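Local coordinates for Lin1944 protein (Listeria innocua, PDB 3D7L) that is of unknown function but is probably an oxidoreductase of the short-chain dehydrogenase/reductase family, at residues I6-A11 / V63-S68; R151-S156 / T195-Q200. All coordinates share one frame; numbering follows the deposited sequence.

Overall arrangement
From the N terminus, strand 5-9 runs into a turn, and the chain then wanders through helix 14-23, strands 28-33 and 39-40 and helix 46-56 before strand 59-64 returns beside it; contact 1 closes this long excursion near the middle of the sheet. The chain goes on through strand 108-113 to strand 151-157. Helix 179-191 then leads to strand 198-201, where contact 2 closes the last crossover, placing strand 198-201 at one edge of the sheet. The two contacts follow in series, neither nested nor crossing, with centres about 15 Å apart. Both belong to one parallel Rossmann sheet, and helix 179-191 packs against side chains of both.

Contact 1: residues I6-A11 / V63-S68; sequences ILLIGA and VSATGS
Val63 lies beside Leu8 in a parallel pair of strands, and its side chain touches both Leu8 and Ile6. Its CB sits 3.8 Å from Leu7 O. With CG1 anti to the backbone N (chi1 -179°), the two methyls part: CG1 meets Leu8 CD1 at 3.7 Å, while CG2 meets Ile6 CG2 at 3.6 Å. Phe186 and Val190 of helix 179-191 also pack on Val63, and helix 14-23 packs on Ile6 and Leu8, so branched aliphatic chains suit this buried face. Ile9 and Ser64 pair on the other face. There Ile9 CG2 touches Thr66 CG2 at 3.6 Å, and Ser64 OG bonds to Gln93, which satisfies a hydroxyl in a buried position.

Three backbone hydrogen bonds join the strands: Val63 N to Leu7 O, Ile9 N to Val63 O and Ala65 N to Ile9 O. Ile9 N to Val63 O is 2.8 Å and nearly straight, 167° at the hydrogen. Beyond Ile9 and Ser64 both segments leave the regular strand pairing. Gly10 takes a positive phi of 99°, and its CA lies 3.8 Å from Ala65 O on the side where a beta-carbon would collide with that oxygen; glycine fits both demands. A water donates to Gly10 O and, at 2.8 Å, to Ala65 O, bridging the two loops just past the strands. Gly10 opens the glycine-rich turn after the first strand, the part of the SDR Rossmann fold that in relatives receives the dinucleotide. The chemistry thus changes along the contact, from buried aliphatic packing to polar backbone atoms met by water in the loops.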
# COMPACT_ATOMS: atom_id res chain seq x y z
N ILE D 6 -9.16 -24.05 9.53
CA ILE D 6 -8.93 -22.62 9.29
C ILE D 6 -8.20 -21.94 10.46
O ILE D 6 -8.61 -22.05 11.62
CB ILE D 6 -10.26 -21.87 9.02
CG1 ILE D 6 -11.00 -22.48 7.81
CG2 ILE D 6 -10.02 -20.38 8.80
CD1 ILE D 6 -12.43 -22.01 7.67
N LEU D 7 -7.13 -21.22 10.14
CA LEU D 7 -6.45 -20.39 11.13
C LEU D 7 -7.01 -18.98 11.02
O LEU D 7 -6.89 -18.32 9.98
CB LEU D 7 -4.94 -20.39 10.93
CG LEU D 7 -4.13 -19.48 11.86
CD1 LEU D 7 -4.19 -19.94 13.32
CD2 LEU D 7 -2.65 -19.37 11.38
N LEU D 8 -7.66 -18.54 12.09
CA LEU D 8 -8.28 -17.23 12.11
C LEU D 8 -7.50 -16.31 13.04
O LEU D 8 -7.55 -16.48 14.27
CB LEU D 8 -9.75 -17.34 12.54
CG LEU D 8 -10.56 -16.06 12.79
CD1 LEU D 8 -10.51 -15.06 11.63
CD2 LEU D 8 -12.00 -16.41 13.13
N ILE D 9 -6.78 -15.36 12.45
CA ILE D 9 -5.98 -14.39 13.22
C ILE D 9 -6.83 -13.16 13.42
O ILE D 9 -7.33 -12.59 12.45
CB ILE D 9 -4.63 -14.04 12.51
CG1 ILE D 9 -3.80 -15.32 12.32
CG2 ILE D 9 -3.78 -13.06 13.35
CD1 ILE D 9 -3.32 -15.57 10.92
N GLY D 10 -7.00 -12.75 14.69
CA GLY D 10 -7.82 -11.58 15.03
C GLY D 10 -9.23 -11.96 15.49
O GLY D 10 -10.13 -11.13 15.47
N ALA D 11 -9.39 -13.21 15.91
CA ALA D 11 -10.72 -13.78 16.20
C ALA D 11 -11.50 -13.08 17.32
O ALA D 11 -12.72 -13.09 17.29
CB ALA D 11 -10.61 -15.27 16.50
N VAL D 63 -6.85 -16.75 7.54
CA VAL D 63 -7.74 -15.63 7.53
C VAL D 63 -7.20 -14.61 8.50
O VAL D 63 -7.06 -14.88 9.68
CB VAL D 63 -9.15 -15.99 8.00
CG1 VAL D 63 -10.05 -14.78 7.93
CG2 VAL D 63 -9.73 -17.15 7.18
N SER D 64 -6.94 -13.41 8.00
CA SER D 64 -6.47 -12.32 8.83
C SER D 64 -7.59 -11.31 8.95
O SER D 64 -7.98 -10.70 7.93
CB SER D 64 -5.24 -11.68 8.20
OG SER D 64 -4.94 -10.42 8.82
N ALA D 65 -8.12 -11.16 10.16
CA ALA D 65 -9.03 -10.07 10.49
C ALA D 65 -8.35 -9.20 11.56
O ALA D 65 -8.93 -8.87 12.61
CB ALA D 65 -10.35 -10.62 10.97
N THR D 66 -7.10 -8.85 11.30
CA THR D 66 -6.22 -8.25 12.30
C THR D 66 -5.39 -7.15 11.64
O THR D 66 -5.44 -6.98 10.43
CB THR D 66 -5.27 -9.32 12.94
OG1 THR D 66 -4.76 -8.82 14.18
CG2 THR D 66 -4.10 -9.71 12.00
N GLY D 67 -4.62 -6.43 12.44
CA GLY D 67 -3.71 -5.41 11.91
C GLY D 67 -4.19 -4.03 12.30
O GLY D 67 -5.35 -3.70 12.11
N SER D 68 -3.28 -3.23 12.83
CA SER D 68 -3.61 -1.89 13.31
C SER D 68 -2.93 -0.83 12.47
O SER D 68 -1.82 -1.06 11.98
CB SER D 68 -3.15 -1.70 14.76
OG SER D 68 -3.53 -2.78 15.59
O HOH W 1 -11.17 -8.48 14.21

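Contact 2: residues R151-S156 / T195-Q200; sequences RINTVS and TGESYQ
Asn153 reaches across to Glu197 with its amide, whose OD1 takes the place of a main-chain carbonyl as acceptor. Its CG is anti to the carbonyl carbon (chi1 -58°), a turn that brings OD1 to Glu197 N at 3.0 Å, the N-H arriving in the carbonyl plane on a lone pair. ND2 bonds to Gln194 O and Ser189 OG, fixing the flip of this buried amide. Thr195 does a similar service with its hydroxyl: OG1, anti to the backbone N (chi1 -164°), accepts from Ile152 N at 2.9 Å. Gly196, between Thr195 and Glu197, has a positive phi, which glycine adopts easily, and donates to Ile152 O.

Regular parallel pairing follows, with Thr154 beside Ser198 and Val155 beside Tyr199. Tyr199 N donates to Thr154 O at 2.8 Å, almost straight at 178°. The Tyr199 ring lies back along the strand, so that CE2 comes within 4.1 Å of Asn153 CB, and Val155 CG2 meets the ring edge at CD2, 4.3 Å away. The Tyr199 hydroxyl bonds to Gln194, and Lys188 of helix 179-191 touches the Tyr199 side chain. On the other face a water links Thr154 OG1 at 2.6 Å and Ser198 OG at 2.7 Å; helix 126-142 packs on both side chains. Side-chain oxygens of Thr195 and Asn153 thus join the pairing ahead of the bridges that start at Thr154 and Ser198, and polar residues suit this partly buried last strand.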
# COMPACT_ATOMS: atom_id res chain seq x y z
N ARG D 151 -5.28 -19.82 -3.27
CA ARG D 151 -5.98 -18.57 -3.63
C ARG D 151 -5.74 -17.49 -2.59
O ARG D 151 -5.40 -17.78 -1.43
CB ARG D 151 -7.48 -18.82 -3.82
CG ARG D 151 -7.80 -19.99 -4.79
CD ARG D 151 -9.33 -20.27 -4.87
NE ARG D 151 -9.80 -20.83 -3.61
CZ ARG D 151 -10.49 -20.17 -2.67
NH1 ARG D 151 -10.87 -18.92 -2.84
NH2 ARG D 151 -10.83 -20.81 -1.57
N ILE D 152 -5.89 -16.23 -3.01
CA ILE D 152 -5.76 -15.11 -2.07
C ILE D 152 -6.70 -13.97 -2.46
O ILE D 152 -6.67 -13.47 -3.59
CB ILE D 152 -4.27 -14.61 -1.93
CG1 ILE D 152 -4.20 -13.36 -1.03
CG2 ILE D 152 -3.64 -14.30 -3.33
CD1 ILE D 152 -2.79 -13.09 -0.49
N ASN D 153 -7.55 -13.56 -1.51
CA ASN D 153 -8.47 -12.44 -1.71
C ASN D 153 -8.41 -11.46 -0.54
O ASN D 153 -7.84 -11.77 0.49
CB ASN D 153 -9.92 -12.94 -1.83
CG ASN D 153 -10.11 -13.93 -2.96
OD1 ASN D 153 -9.93 -13.59 -4.13
ND2 ASN D 153 -10.52 -15.16 -2.62
N THR D 154 -9.01 -10.29 -0.70
CA THR D 154 -9.13 -9.36 0.41
C THR D 154 -10.60 -9.02 0.64
O THR D 154 -11.41 -9.07 -0.30
CB THR D 154 -8.31 -8.06 0.23
OG1 THR D 154 -8.66 -7.42 -0.99
CG2 THR D 154 -6.83 -8.35 0.24
N VAL D 155 -10.93 -8.70 1.88
CA VAL D 155 -12.27 -8.23 2.22
C VAL D 155 -12.12 -6.78 2.72
O VAL D 155 -11.27 -6.50 3.57
CB VAL D 155 -12.96 -9.15 3.24
CG1 VAL D 155 -14.31 -8.54 3.72
CG2 VAL D 155 -13.16 -10.55 2.62
N SER D 156 -12.91 -5.88 2.15
CA SER D 156 -12.83 -4.45 2.48
C SER D 156 -14.15 -3.98 3.08
O SER D 156 -15.13 -3.76 2.38
CB SER D 156 -12.47 -3.61 1.27
OG SER D 156 -12.31 -2.25 1.66
N THR D 195 -9.93 -15.86 -6.87
CA THR D 195 -8.66 -15.37 -6.36
C THR D 195 -8.34 -13.99 -6.95
O THR D 195 -8.84 -13.63 -8.01
CB THR D 195 -7.51 -16.39 -6.64
OG1 THR D 195 -6.37 -16.07 -5.82
CG2 THR D 195 -7.10 -16.37 -8.12
N GLY D 196 -7.51 -13.23 -6.26
CA GLY D 196 -7.13 -11.89 -6.71
C GLY D 196 -8.25 -10.88 -6.57
O GLY D 196 -8.18 -9.79 -7.16
N GLU D 197 -9.26 -11.22 -5.78
CA GLU D 197 -10.43 -10.39 -5.60
C GLU D 197 -10.34 -9.51 -4.36
O GLU D 197 -9.71 -9.88 -3.37
CB GLU D 197 -11.69 -11.25 -5.51
CG GLU D 197 -11.95 -12.16 -6.72
CD GLU D 197 -12.12 -11.40 -8.03
OE1 GLU D 197 -12.61 -10.23 -8.04
OE2 GLU D 197 -11.74 -11.98 -9.06
N SER D 198 -10.93 -8.33 -4.47
CA SER D 198 -11.22 -7.42 -3.37
C SER D 198 -12.75 -7.39 -3.24
O SER D 198 -13.46 -6.93 -4.14
CB SER D 198 -10.65 -6.02 -3.67
OG SER D 198 -11.06 -5.05 -2.70
N TYR D 199 -13.25 -7.97 -2.15
CA TYR D 199 -14.67 -8.05 -1.87
C TYR D 199 -15.05 -6.87 -1.02
O TYR D 199 -14.79 -6.87 0.18
CB TYR D 199 -15.01 -9.36 -1.13
CG TYR D 199 -14.78 -10.62 -1.94
CD1 TYR D 199 -15.17 -10.69 -3.27
CD2 TYR D 199 -14.17 -11.74 -1.38
CE1 TYR D 199 -14.96 -11.85 -4.04
CE2 TYR D 199 -13.96 -12.91 -2.13
CZ TYR D 199 -14.37 -12.95 -3.46
OH TYR D 199 -14.16 -14.07 -4.22
N GLN D 200 -15.66 -5.86 -1.63
CA GLN D 200 -16.07 -4.66 -0.91
C GLN D 200 -17.41 -4.95 -0.21
O GLN D 200 -18.30 -5.51 -0.82
CB GLN D 200 -16.26 -3.51 -1.90
CG GLN D 200 -15.06 -3.20 -2.83
CD GLN D 200 -15.47 -2.31 -4.00
OE1 GLN D 200 -16.62 -2.37 -4.47
NE2 GLN D 200 -14.57 -1.46 -4.45
O HOH W 2 -9.25 -4.87 -0.71